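Local coordinates for DR2417 (Deinococcus radiodurans, PDB 4XWW), which degrades RNA as a 5'-3' exonuclease with a two-metal-ion centre, and probably takes part in rRNA maturation and perhaps mRNA decay, at residues L204-D209 with T389-T394; G92-F97 with R116-E121; E231-C236 with T339-S344; A146-M151 with D157-I162. All coordinates share one frame; numbering follows the deposited sequence. Where two conformers were deposited one is given.

Interaction 1. Residues L204-D209 with T389-T394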
loop_
_atom_site.group_PDB
_atom_site.type_symbol
_atom_site.label_atom_id
_atom_site.label_comp_id
_atom_site.label_asym_id
_atom_site.label_seq_id
_atom_site.Cartn_x
_atom_site.Cartn_y
_atom_site.Cartn_z
ATOM N N LEU A 204 24.760 -26.378 -16.308
ATOM C CA LEU A 204 24.674 -25.494 -17.479
ATOM C C LEU A 204 23.876 -24.221 -17.191
ATOM O O LEU A 204 24.284 -23.102 -17.551
ATOM C CB LEU A 204 24.044 -26.243 -18.657
ATOM C CG LEU A 204 23.889 -25.434 -19.952
ATOM C CD1 LEU A 204 25.253 -25.016 -20.485
ATOM C CD2 LEU A 204 23.168 -26.263 -20.988
ATOM N N LEU A 205 22.725 -24.395 -16.557
ATOM C CA LEU A 205 21.848 -23.272 -16.257
ATOM C C LEU A 205 21.374 -23.339 -14.819
ATOM O O LEU A 205 20.873 -24.368 -14.369
ATOM C CB LEU A 205 20.641 -23.257 -17.197
ATOM C CG LEU A 205 19.549 -22.242 -16.857
ATOM C CD1 LEU A 205 20.077 -20.831 -17.045
ATOM C CD2 LEU A 205 18.350 -22.499 -17.746
ATOM N N LEU A 206 21.535 -22.230 -14.104
ATOM C CA LEU A 206 20.929 -22.086 -12.785
ATOM C C LEU A 206 19.689 -21.178 -12.849
ATOM O O LEU A 206 19.723 -20.089 -13.452
ATOM C CB LEU A 206 21.937 -21.512 -11.790
ATOM C CG LEU A 206 21.347 -21.088 -10.433
ATOM C CD1 LEU A 206 20.939 -22.334 -9.614
ATOM C CD2 LEU A 206 22.349 -20.240 -9.656
ATOM N N ILE A 207 18.596 -21.647 -12.257
ATOM C CA ILE A 207 17.400 -20.825 -12.056
ATOM C C ILE A 207 17.214 -20.648 -10.551
ATOM O O ILE A 207 17.046 -21.634 -9.816
ATOM C CB ILE A 207 16.151 -21.488 -12.711
ATOM C CG1 ILE A 207 16.399 -21.799 -14.194
ATOM C CG2 ILE A 207 14.899 -20.605 -12.543
ATOM C CD1 ILE A 207 15.244 -22.559 -14.822
ATOM N N SER A 208 17.202 -19.396 -10.066
ATOM C CA SER A 208 17.228 -19.190 -8.619
ATOM C C SER A 208 16.277 -18.097 -8.156
ATOM O O SER A 208 15.992 -17.125 -8.866
ATOM C CB SER A 208 18.661 -18.892 -8.161
ATOM O OG SER A 208 18.773 -18.832 -6.748
ATOM N N ASP A 209 15.807 -18.297 -6.933
ATOM C CA ASP A 209 14.789 -17.483 -6.284
ATOM C C ASP A 209 15.308 -16.085 -5.946
ATOM O O ASP A 209 16.202 -15.946 -5.124
ATOM C CB ASP A 209 14.349 -18.243 -5.024
ATOM C CG ASP A 209 13.296 -17.514 -4.197
ATOM O OD1 ASP A 209 12.798 -16.428 -4.587
ATOM O OD2 ASP A 209 12.940 -18.088 -3.143
ATOM N N THR A 389 25.724 -18.287 -1.819
ATOM C CA THR A 389 26.143 -19.641 -1.516
ATOM C C THR A 389 25.747 -20.587 -2.657
ATOM O O THR A 389 26.558 -21.389 -3.137
ATOM C CB THR A 389 25.537 -20.127 -0.192
ATOM O OG1 THR A 389 26.221 -19.493 0.895
ATOM C CG2 THR A 389 25.692 -21.648 -0.045
ATOM N N ILE A 390 24.513 -20.454 -3.129
ATOM C CA ILE A 390 24.052 -21.280 -4.236
ATOM C C ILE A 390 24.822 -21.006 -5.533
ATOM O O ILE A 390 25.249 -21.941 -6.233
ATOM C CB ILE A 390 22.557 -21.086 -4.478
ATOM C CG1 ILE A 390 21.775 -21.456 -3.203
ATOM C CG2 ILE A 390 22.114 -21.907 -5.731
ATOM C CD1 ILE A 390 22.088 -22.864 -2.681
ATOM N N LEU A 391 25.000 -19.728 -5.860
ATOM C CA LEU A 391 25.786 -19.350 -7.034
ATOM C C LEU A 391 27.222 -19.865 -6.934
ATOM O O LEU A 391 27.772 -20.329 -7.925
ATOM C CB LEU A 391 25.768 -17.818 -7.221
ATOM C CG LEU A 391 24.492 -17.261 -7.870
ATOM C CD1 LEU A 391 24.178 -15.861 -7.392
ATOM C CD2 LEU A 391 24.632 -17.274 -9.392
ATOM N N ASN A 392 27.819 -19.823 -5.746
ATOM C CA ASN A 392 29.200 -20.292 -5.580
ATOM C C ASN A 392 29.318 -21.814 -5.644
ATOM O O ASN A 392 30.312 -22.344 -6.139
ATOM C CB ASN A 392 29.793 -19.796 -4.249
ATOM C CG ASN A 392 30.152 -18.307 -4.266
ATOM O OD1 ASN A 392 30.467 -17.734 -5.312
ATOM N ND2 ASN A 392 30.107 -17.681 -3.095
ATOM N N LEU A 393 28.311 -22.509 -5.131
ATOM C CA LEU A 393 28.324 -23.968 -5.116
ATOM C C LEU A 393 28.049 -24.562 -6.502
ATOM O O LEU A 393 28.628 -25.582 -6.873
ATOM C CB LEU A 393 27.291 -24.483 -4.111
ATOM C CG LEU A 393 27.658 -24.397 -2.634
ATOM C CD1 LEU A 393 26.492 -24.884 -1.796
ATOM C CD2 LEU A 393 28.910 -25.270 -2.345
ATOM N N THR A 394 27.149 -23.929 -7.254
ATOM C CA THR A 394 26.743 -24.464 -8.556
ATOM C C THR A 394 27.652 -24.031 -9.700
ATOM O O THR A 394 27.757 -24.748 -10.712
ATOM C CB THR A 394 25.302 -24.089 -8.904
ATOM O OG1 THR A 394 25.129 -22.678 -8.762
ATOM C CG2 THR A 394 24.334 -24.820 -7.989
#

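Interaction 2. Residues G92-F97 with R116-E121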
loop_
_atom_site.group_PDB
_atom_site.type_symbol
_atom_site.label_atom_id
_atom_site.label_comp_id
_atom_site.label_asym_id
_atom_site.label_seq_id
_atom_site.Cartn_x
_atom_site.Cartn_y
_atom_site.Cartn_z
ATOM N N GLY A 92 -3.176 -22.253 -9.529
ATOM C CA GLY A 92 -3.764 -22.254 -10.856
ATOM C C GLY A 92 -4.070 -23.626 -11.438
ATOM O O GLY A 92 -4.662 -23.726 -12.500
ATOM N N LEU A 93 -3.663 -24.690 -10.753
ATOM C CA LEU A 93 -3.799 -26.035 -11.318
ATOM C C LEU A 93 -5.248 -26.479 -11.638
ATOM O O LEU A 93 -5.470 -27.120 -12.668
ATOM C CB LEU A 93 -3.114 -27.049 -10.388
ATOM C CG LEU A 93 -1.597 -26.822 -10.306
ATOM C CD1 LEU A 93 -0.918 -27.724 -9.295
ATOM C CD2 LEU A 93 -0.943 -26.992 -11.686
ATOM N N PRO A 94 -6.239 -26.133 -10.788
ATOM C CA PRO A 94 -7.623 -26.468 -11.156
ATOM C C PRO A 94 -8.030 -25.894 -12.513
ATOM O O PRO A 94 -8.665 -26.569 -13.323
ATOM C CB PRO A 94 -8.447 -25.817 -10.037
ATOM C CG PRO A 94 -7.532 -25.762 -8.890
ATOM C CD PRO A 94 -6.174 -25.504 -9.453
ATOM N N TYR A 95 -7.638 -24.650 -12.755
ATOM C CA TYR A 95 -7.949 -23.971 -14.008
ATOM C C TYR A 95 -7.150 -24.528 -15.185
ATOM O O TYR A 95 -7.693 -24.731 -16.271
ATOM C CB TYR A 95 -7.701 -22.471 -13.849
ATOM C CG TYR A 95 -8.425 -21.908 -12.646
ATOM C CD1 TYR A 95 -7.823 -21.896 -11.390
ATOM C CD2 TYR A 95 -9.729 -21.431 -12.754
ATOM C CE1 TYR A 95 -8.491 -21.396 -10.283
ATOM C CE2 TYR A 95 -10.402 -20.933 -11.651
ATOM C CZ TYR A 95 -9.777 -20.917 -10.420
ATOM O OH TYR A 95 -10.436 -20.421 -9.319
ATOM N N ILE A 96 -5.870 -24.794 -14.954
ATOM C CA ILE A 96 -4.984 -25.331 -15.985
ATOM C C ILE A 96 -5.294 -26.810 -16.301
ATOM O O ILE A 96 -5.483 -27.169 -17.474
ATOM C CB ILE A 96 -3.489 -25.161 -15.563
ATOM C CG1 ILE A 96 -3.134 -23.672 -15.404
ATOM C CG2 ILE A 96 -2.559 -25.893 -16.557
ATOM C CD1 ILE A 96 -1.869 -23.401 -14.619
ATOM N N PHE A 97 -5.359 -27.667 -15.280
ATOM C CA PHE A 97 -5.557 -29.104 -15.527
ATOM C C PHE A 97 -6.902 -29.395 -16.207
ATOM O O PHE A 97 -7.013 -30.351 -16.965
ATOM C CB PHE A 97 -5.464 -29.928 -14.231
ATOM C CG PHE A 97 -4.060 -30.087 -13.688
ATOM C CD1 PHE A 97 -2.947 -29.814 -14.471
ATOM C CD2 PHE A 97 -3.862 -30.534 -12.388
ATOM C CE1 PHE A 97 -1.658 -29.968 -13.965
ATOM C CE2 PHE A 97 -2.575 -30.689 -11.867
ATOM C CZ PHE A 97 -1.470 -30.410 -12.662
ATOM N N ARG A 116 -4.574 -32.319 -4.127
ATOM C CA ARG A 116 -5.659 -33.285 -4.156
ATOM C C ARG A 116 -6.938 -32.673 -3.593
ATOM O O ARG A 116 -8.021 -32.839 -4.158
ATOM C CB ARG A 116 -5.262 -34.544 -3.365
ATOM C CG ARG A 116 -5.916 -35.826 -3.784
ATOM C CD ARG A 116 -5.367 -37.001 -2.956
ATOM N NE ARG A 116 -4.173 -37.593 -3.556
ATOM C CZ ARG A 116 -2.969 -37.622 -2.993
ATOM N NH1 ARG A 116 -2.770 -37.095 -1.790
ATOM N NH2 ARG A 116 -1.960 -38.193 -3.637
ATOM N N GLU A 117 -6.811 -31.958 -2.480
ATOM C CA GLU A 117 -7.963 -31.312 -1.864
ATOM C C GLU A 117 -8.510 -30.196 -2.754
ATOM O O GLU A 117 -9.725 -30.020 -2.886
ATOM C CB GLU A 117 -7.589 -30.756 -0.494
ATOM C CG GLU A 117 -8.779 -30.457 0.379
ATOM C CD GLU A 117 -8.490 -29.384 1.400
ATOM O OE1 GLU A 117 -9.438 -28.663 1.780
ATOM O OE2 GLU A 117 -7.316 -29.257 1.816
ATOM N N LYS A 118 -7.598 -29.446 -3.356
ATOM C CA LYS A 118 -7.939 -28.366 -4.270
ATOM C C LYS A 118 -8.729 -28.902 -5.455
ATOM O O LYS A 118 -9.780 -28.366 -5.804
ATOM C CB LYS A 118 -6.654 -27.668 -4.733
ATOM C CG LYS A 118 -6.823 -26.310 -5.393
ATOM C CD LYS A 118 -5.463 -25.638 -5.628
ATOM C CE LYS A 118 -4.952 -24.925 -4.376
ATOM N NZ LYS A 118 -5.673 -23.638 -4.137
ATOM N N LEU A 119 -8.230 -29.977 -6.061
ATOM C CA LEU A 119 -8.900 -30.582 -7.200
ATOM C C LEU A 119 -10.261 -31.133 -6.798
ATOM O O LEU A 119 -11.216 -31.062 -7.566
ATOM C CB LEU A 119 -8.026 -31.686 -7.814
ATOM C CG LEU A 119 -6.685 -31.164 -8.326
ATOM C CD1 LEU A 119 -5.800 -32.303 -8.819
ATOM C CD2 LEU A 119 -6.894 -30.137 -9.421
ATOM N N SER A 120 -10.348 -31.670 -5.586
ATOM C CA SER A 120 -11.609 -32.188 -5.075
ATOM C C SER A 120 -12.683 -31.099 -5.010
ATOM O O SER A 120 -13.808 -31.310 -5.468
ATOM C CB SER A 120 -11.407 -32.808 -3.693
ATOM O OG SER A 120 -12.628 -33.305 -3.183
ATOM N N GLU A 121 -12.328 -29.943 -4.448
ATOM C CA GLU A 121 -13.240 -28.797 -4.361
ATOM C C GLU A 121 -13.798 -28.430 -5.727
ATOM O O GLU A 121 -14.936 -27.968 -5.845
ATOM C CB GLU A 121 -12.537 -27.570 -3.768
ATOM C CG GLU A 121 -11.914 -27.768 -2.397
ATOM C CD GLU A 121 -12.883 -27.520 -1.257
ATOM O OE1 GLU A 121 -13.973 -26.962 -1.504
ATOM O OE2 GLU A 121 -12.549 -27.882 -0.109
#

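Interaction 3. Residues E231-C236 with T339-S344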
loop_
_atom_site.group_PDB
_atom_site.type_symbol
_atom_site.label_atom_id
_atom_site.label_comp_id
_atom_site.label_asym_id
_atom_site.label_seq_id
_atom_site.Cartn_x
_atom_site.Cartn_y
_atom_site.Cartn_z
ATOM N N GLU A 231 10.255 -16.717 24.512
ATOM C CA GLU A 231 10.632 -15.722 25.507
ATOM C C GLU A 231 9.493 -14.720 25.723
ATOM O O GLU A 231 9.149 -14.403 26.858
ATOM C CB GLU A 231 11.922 -15.000 25.088
ATOM C CG GLU A 231 12.459 -13.994 26.121
ATOM C CD GLU A 231 13.790 -13.372 25.704
ATOM O OE1 GLU A 231 13.894 -12.905 24.549
ATOM O OE2 GLU A 231 14.736 -13.361 26.524
ATOM N N ILE A 232 8.899 -14.238 24.634
ATOM C CA ILE A 232 7.765 -13.335 24.720
ATOM C C ILE A 232 6.563 -13.986 25.416
ATOM O O ILE A 232 5.999 -13.430 26.358
ATOM C CB ILE A 232 7.379 -12.842 23.314
ATOM C CG1 ILE A 232 8.503 -11.958 22.764
ATOM C CG2 ILE A 232 6.038 -12.090 23.350
ATOM C CD1 ILE A 232 8.457 -11.764 21.267
ATOM N N ILE A 233 6.189 -15.178 24.968
ATOM C CA ILE A 233 4.975 -15.824 25.454
ATOM C C ILE A 233 5.115 -16.205 26.927
ATOM O O ILE A 233 4.170 -16.031 27.707
ATOM C CB ILE A 233 4.620 -17.022 24.540
ATOM C CG1 ILE A 233 4.160 -16.439 23.190
ATOM C CG2 ILE A 233 3.559 -17.935 25.178
ATOM C CD1 ILE A 233 4.002 -17.437 22.065
ATOM N N LYS A 234 6.300 -16.663 27.322
ATOM C CA LYS A 234 6.562 -16.992 28.727
ATOM C C LYS A 234 6.271 -15.795 29.624
ATOM O O LYS A 234 5.811 -15.946 30.762
ATOM C CB LYS A 234 8.009 -17.444 28.902
ATOM C CG LYS A 234 8.391 -17.782 30.326
ATOM C CD LYS A 234 9.805 -18.330 30.360
ATOM C CE LYS A 234 10.228 -18.663 31.779
ATOM N NZ LYS A 234 11.636 -19.149 31.814
ATOM N N GLY A 235 6.504 -14.604 29.090
ATOM C CA GLY A 235 6.277 -13.372 29.823
ATOM C C GLY A 235 4.871 -12.791 29.757
ATOM O O GLY A 235 4.578 -11.796 30.451
ATOM N N CYS A 236 3.995 -13.379 28.944
ATOM C CA CYS A 236 2.623 -12.859 28.813
ATOM C C CYS A 236 1.745 -13.244 29.987
ATOM O O CYS A 236 1.636 -14.416 30.330
ATOM C CB CYS A 236 1.984 -13.335 27.513
ATOM S SG CYS A 236 2.758 -12.579 26.072
ATOM N N THR A 339 -2.566 -10.388 24.745
ATOM C CA THR A 339 -1.421 -10.137 23.881
ATOM C C THR A 339 -1.722 -10.651 22.481
ATOM O O THR A 339 -2.130 -11.803 22.315
ATOM C CB THR A 339 -0.142 -10.806 24.435
ATOM O OG1 THR A 339 0.107 -10.305 25.759
ATOM C CG2 THR A 339 1.061 -10.493 23.557
ATOM N N VAL A 340 -1.521 -9.801 21.477
ATOM C CA VAL A 340 -1.650 -10.247 20.087
ATOM C C VAL A 340 -0.302 -10.170 19.396
ATOM O O VAL A 340 0.364 -9.129 19.401
ATOM C CB VAL A 340 -2.683 -9.433 19.310
ATOM C CG1 VAL A 340 -2.630 -9.807 17.795
ATOM C CG2 VAL A 340 -4.050 -9.696 19.887
ATOM N N ILE A 341 0.124 -11.298 18.828
ATOM C CA ILE A 341 1.408 -11.368 18.142
ATOM C C ILE A 341 1.183 -11.546 16.646
ATOM O O ILE A 341 0.530 -12.507 16.218
ATOM C CB ILE A 341 2.269 -12.541 18.655
ATOM C CG1 ILE A 341 2.550 -12.432 20.160
ATOM C CG2 ILE A 341 3.576 -12.664 17.850
ATOM C CD1 ILE A 341 3.077 -13.758 20.769
ATOM N N LEU A 342 1.745 -10.636 15.857
ATOM C CA LEU A 342 1.750 -10.776 14.402
ATOM C C LEU A 342 3.062 -11.424 13.979
ATOM O O LEU A 342 4.078 -10.747 13.848
ATOM C CB LEU A 342 1.573 -9.411 13.712
ATOM C CG LEU A 342 0.417 -8.559 14.235
ATOM C CD1 LEU A 342 0.238 -7.248 13.419
ATOM C CD2 LEU A 342 -0.860 -9.332 14.266
ATOM N N SER A 343 3.044 -12.748 13.818
ATOM C CA SER A 343 4.234 -13.505 13.431
ATOM C C SER A 343 4.317 -13.523 11.908
ATOM O O SER A 343 4.157 -14.567 11.280
ATOM C CB SER A 343 4.182 -14.923 14.012
ATOM O OG SER A 343 5.413 -15.618 13.847
ATOM N N SER A 344 4.578 -12.353 11.336
ATOM C CA SER A 344 4.502 -12.112 9.895
ATOM C C SER A 344 4.909 -10.669 9.622
ATOM O O SER A 344 4.984 -9.860 10.537
ATOM C CB SER A 344 3.093 -12.353 9.352
ATOM O OG SER A 344 2.168 -11.529 10.025
#

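Interaction 4. Residues A146-M151 with D157-I162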
loop_
_atom_site.group_PDB
_atom_site.type_symbol
_atom_site.label_atom_id
_atom_site.label_comp_id
_atom_site.label_asym_id
_atom_site.label_seq_id
_atom_site.Cartn_x
_atom_site.Cartn_y
_atom_site.Cartn_z
ATOM N N ALA A 146 14.277 -35.765 -14.180
ATOM C CA ALA A 146 14.274 -34.785 -13.093
ATOM C C ALA A 146 14.617 -35.446 -11.766
ATOM O O ALA A 146 14.043 -36.477 -11.425
ATOM C CB ALA A 146 12.913 -34.094 -13.002
ATOM N N GLU A 147 15.548 -34.839 -11.030
ATOM C CA GLU A 147 15.971 -35.323 -9.725
ATOM C C GLU A 147 15.617 -34.311 -8.639
ATOM O O GLU A 147 16.054 -33.160 -8.694
ATOM C CB GLU A 147 17.482 -35.590 -9.711
ATOM C CG GLU A 147 17.952 -36.221 -8.390
ATOM C CD GLU A 147 19.462 -36.419 -8.308
ATOM O OE1 GLU A 147 20.143 -36.311 -9.343
ATOM O OE2 GLU A 147 19.969 -36.657 -7.193
ATOM N N PHE A 148 14.859 -34.749 -7.639
ATOM C CA PHE A 148 14.377 -33.856 -6.594
ATOM C C PHE A 148 15.393 -33.751 -5.468
ATOM O O PHE A 148 16.031 -34.740 -5.128
ATOM C CB PHE A 148 13.033 -34.360 -6.050
ATOM C CG PHE A 148 11.898 -34.258 -7.036
ATOM C CD1 PHE A 148 11.757 -35.188 -8.052
ATOM C CD2 PHE A 148 10.958 -33.245 -6.931
ATOM C CE1 PHE A 148 10.718 -35.093 -8.964
ATOM C CE2 PHE A 148 9.912 -33.153 -7.836
ATOM C CZ PHE A 148 9.794 -34.082 -8.852
ATOM N N PHE A 149 15.547 -32.567 -4.879
ATOM C CA PHE A 149 16.336 -32.473 -3.654
ATOM C C PHE A 149 15.714 -31.447 -2.694
ATOM O O PHE A 149 14.964 -30.553 -3.098
ATOM C CB PHE A 149 17.800 -32.134 -3.959
ATOM C CG PHE A 149 17.981 -30.838 -4.686
ATOM C CD1 PHE A 149 17.960 -30.798 -6.073
ATOM C CD2 PHE A 149 18.173 -29.652 -3.984
ATOM C CE1 PHE A 149 18.128 -29.606 -6.753
ATOM C CE2 PHE A 149 18.333 -28.433 -4.658
ATOM C CZ PHE A 149 18.304 -28.407 -6.048
ATOM N N CYS A 150 16.031 -31.590 -1.414
ATOM C CA CYS A 150 15.406 -30.774 -0.384
ATOM C C CYS A 150 15.976 -29.366 -0.326
ATOM O O CYS A 150 17.182 -29.182 -0.305
ATOM C CB CYS A 150 15.573 -31.455 0.973
ATOM S SG CYS A 150 14.801 -30.537 2.319
ATOM N N MET A 151 15.095 -28.368 -0.290
ATOM C CA MET A 151 15.510 -27.015 0.089
ATOM C C MET A 151 14.558 -26.482 1.153
ATOM O O MET A 151 13.347 -26.543 0.991
ATOM C CB MET A 151 15.540 -26.069 -1.120
ATOM C CG MET A 151 16.511 -26.543 -2.235
ATOM S SD MET A 151 18.224 -26.335 -1.703
ATOM C CE MET A 151 18.372 -24.578 -1.864
ATOM N N ASP A 157 8.085 -30.059 2.616
ATOM C CA ASP A 157 8.019 -30.819 1.372
ATOM C C ASP A 157 8.249 -29.893 0.187
ATOM O O ASP A 157 7.547 -29.957 -0.822
ATOM C CB ASP A 157 6.685 -31.552 1.251
ATOM C CG ASP A 157 6.663 -32.876 2.017
ATOM O OD1 ASP A 157 7.742 -33.356 2.443
ATOM O OD2 ASP A 157 5.556 -33.434 2.184
ATOM N N ASN A 158 9.244 -29.029 0.355
ATOM C CA ASN A 158 9.679 -28.084 -0.662
ATOM C C ASN A 158 10.915 -28.596 -1.373
ATOM O O ASN A 158 11.896 -28.972 -0.731
ATOM C CB ASN A 158 9.981 -26.736 -0.020
ATOM C CG ASN A 158 10.392 -25.707 -1.027
ATOM O OD1 ASN A 158 9.554 -25.166 -1.736
ATOM N ND2 ASN A 158 11.689 -25.417 -1.094
ATOM N N ALA A 159 10.876 -28.630 -2.700
ATOM C CA ALA A 159 11.997 -29.184 -3.442
ATOM C C ALA A 159 12.578 -28.206 -4.422
ATOM O O ALA A 159 11.874 -27.360 -4.977
ATOM C CB ALA A 159 11.578 -30.462 -4.201
ATOM N N GLY A 160 13.878 -28.353 -4.639
ATOM C CA GLY A 160 14.495 -27.935 -5.877
ATOM C C GLY A 160 14.633 -29.176 -6.751
ATOM O O GLY A 160 14.312 -30.315 -6.328
ATOM N N TYR A 161 15.078 -28.991 -7.985
ATOM C CA TYR A 161 15.305 -30.159 -8.836
ATOM C C TYR A 161 16.430 -29.910 -9.829
ATOM O O TYR A 161 16.746 -28.773 -10.182
ATOM C CB TYR A 161 14.020 -30.571 -9.592
ATOM C CG TYR A 161 13.510 -29.487 -10.503
ATOM C CD1 TYR A 161 12.646 -28.514 -10.025
ATOM C CD2 TYR A 161 13.914 -29.413 -11.833
ATOM C CE1 TYR A 161 12.199 -27.487 -10.846
ATOM C CE2 TYR A 161 13.474 -28.397 -12.656
ATOM C CZ TYR A 161 12.609 -27.446 -12.161
ATOM O OH TYR A 161 12.183 -26.435 -12.977
ATOM N N ILE A 162 17.035 -31.000 -10.265
ATOM C CA ILE A 162 17.952 -30.971 -11.387
ATOM C C ILE A 162 17.275 -31.620 -12.581
ATOM O O ILE A 162 16.858 -32.783 -12.518
ATOM C CB ILE A 162 19.267 -31.687 -11.060
ATOM C CG1 ILE A 162 19.891 -31.002 -9.839
ATOM C CG2 ILE A 162 20.188 -31.679 -12.285
ATOM C CD1 ILE A 162 21.109 -31.647 -9.250
HETATM O O HOH W 1 11.550 -28.768 2.330
#

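Interaction 1. Residues L204-D209 with T389-T394
Leu206 meets three residues of the helical segment 389-394, and its two methyl branches divide the work. CD1 lies 4.1 Å from Ile390 CG2, while CD2 stands 3.8 Å from Leu391 CD2. The same CD2 approaches Thr394 OG1 at 3.8 Å, as a plain van der Waals neighbour. With CG anti to the backbone N (chi1 170°), the branches reach forward to the helix, and the Leu206 side chain crosses each of these three partners at about a right angle. Ile390 offers its CG2 methyl, whereas its longer branch leads away from the strand. Leu391 starts out beside the contact, and its CD2 swings in to touch.

The axes of strand 205-209 and helix 389-394 run nearly antiparallel, 10.2 Å apart, which is the layering of a helix on a sheet in the metallo-beta-lactamase fold. The helix leads directly into strand 398-402, the parallel neighbour of strand 205-209, so the chain returns to the sheet here after the beta-CASP insertion. Phe399 and Leu171, on the two flanking strands, pack against Leu206 as well.

The polar bonds do not link the two segments. Ile390 O is gripped twice by one residue: Thr394 N donates to it at 2.9 Å and Thr394 OG1 at 2.6 Å, from opposite faces of the carbonyl plane. OG1 lies 32° out of that plane, and its bond to Ile390 O holds the side chain's rotation about chi1. At the strand's end Asp209, the predicted proton donor, has OD2 bonded to His381 ND1 and Phe176 N.

Interaction 2. Residues G92-F97 with R116-E121
Pro94 and Lys118 bring the short helix 93-97 against helix 109-122 in a buried contact made of apolar carbons, on the helical layer of the metallo-beta-lactamase fold. Helix 109-122 joins parallel strands 104-107 and 128-131 in a beta-alpha-beta crossover, and helix 93-97 belongs to the preceding connection, between strands 77-82 and 104-107. The axes of the two segments pass 9.9 Å apart at a signed crossing angle of -67°, so contact is confined to a small patch around the closest pair of CA atoms, Pro94 and Leu119, 5.8 Å apart.

Two residues of helix 109-122 supply its side of the contact, Lys118 and Leu119. Pro94 presents CG and CD of its ring to the aliphatic part of Lys118, with Pro94 CG 3.6 Å from Lys118 CG. CG anti to the backbone N sets the lysine CG and CD across the proline ring; the bends at chi3 (-83°) and chi4 then turn the ammonium end, and NZ forms a salt bridge with Glu87, which directly precedes the zinc ligands Asp88 and His89 in sequence.

Leu119 touches through one methyl. Its CD2 sits 4.1 Å from Pro94 CA and also reaches the edge of the Phe97 ring, near the ring plane, where it is 4.3 Å from Phe97 CD2.

Interaction 3. Residues E231-C236 with T339-S344
Cys236, which meets Thr339 across this contact, has its backbone fixed by the shortest sound polar bond here: Cys236 N donates to Ile233 O at 2.9 Å as the chain leaves helix 222-234. The helix packs on the parallel sheet of the beta-CASP domain, where strand 339-342 runs between strands 240-243 and 367-369. After the helix the chain enters strand 240-243, the sheet neighbour of strand 339-342, so the contact ties the helix to a strand about 100 residues further on. The opposite face of strand 339-342, with Val340 and Leu342, packs on helix 351-364.

The residues facing helix 222-234 are Thr339 and Ile341, and they form two separate points of touch. At the first, the cysteine sulfur lies against the branched end of the threonine. SG is anti to the carbonyl carbon (chi1 -69°), which carries it toward the strand. Cys236 SG is 3.5 Å from Thr339 OG1 and 3.7 Å from Thr339 CG2, so both branches of the threonine border the sulfur. This also marks the nearest backbone approach, with the CA atoms of Cys236 and Thr339 6.9 Å apart.

At the second point a single methyl, Ile341 CD1, touches two successive residues of the helix. Val240, Leu242 and Val369 of the flanking strands also touch Ile341, so its side chain is buried within the layer between helix and sheet. Ile232 contributes CG2, which stands 4.3 Å from Ile341 CD1. Ile233 crosses Ile341 at about a right angle and comes nearer, with its CG1 3.8 Å and its CD1 4.0 Å from Ile341 CD1.

Interaction 4. Residues A146-M151 with D157-I162
Glu147 and Ile162 bond each other twice through their backbones: Glu147 N donates to Ile162 O at 2.9 Å, and Ile162 N to Glu147 O at 2.8 Å. Phe149 and Gly160 repeat the pattern, with Phe149 N reaching Gly160 O at 2.9 Å and Gly160 N returning a bond to Phe149 O. Between them Phe148 and Tyr161 form a non-hydrogen-bonded pair.

Further along, Met151 N donates to Asn158 O over a longer 3.3 Å. The reverse bond comes from a side chain: Asn158 ND2 donates to Met151 O at 2.9 Å, with the oxygen nearly in the amide plane of Asn158 but the donor 41° out of the plane of the carbonyl. The second ND2 bond goes to Asp175 O. Asn158 N is satisfied by a water that it meets at 3.0 Å.

Glu147 OE1 forms salt bridges with Lys164 and Arg194, and Tyr161 OH is bonded to His172 ND1. The Phe149 ring, its CG held between backbone N and carbonyl carbon (chi1 59°), folds over Gly160, whose CA lies 4.0 Å from the ring centroid in a CH-pi contact.

These strands make an antiparallel beta hairpin of the metallo-beta-lactamase fold, whose connecting loop carries the zinc ligand His153; Asn158, touching His84 and His153, is a second-shell residue of that site.

How the interactions relate
Interactions 1 and 4 belong to the same mixed sheet and touch directly: Ile390 CD1 lies 4.2 Å from Met151 CE, and their centres are 14 Å apart. Interaction 2 stands off from interaction 4, with nearest atoms about 10 Å apart, and the zinc site is much nearer interaction 4: the side chain of Asn158 is about 5 Å from a zinc ion, that of Lys118 about 13 Å. Interaction 3 belongs to the beta-CASP domain, at least about 17 Å from each of the others by nearest atoms, yet in sequence it is nested inside the loop that interaction 1 closes. All four approach the bound RNA, with nearest atoms about 6 to 9 Å away.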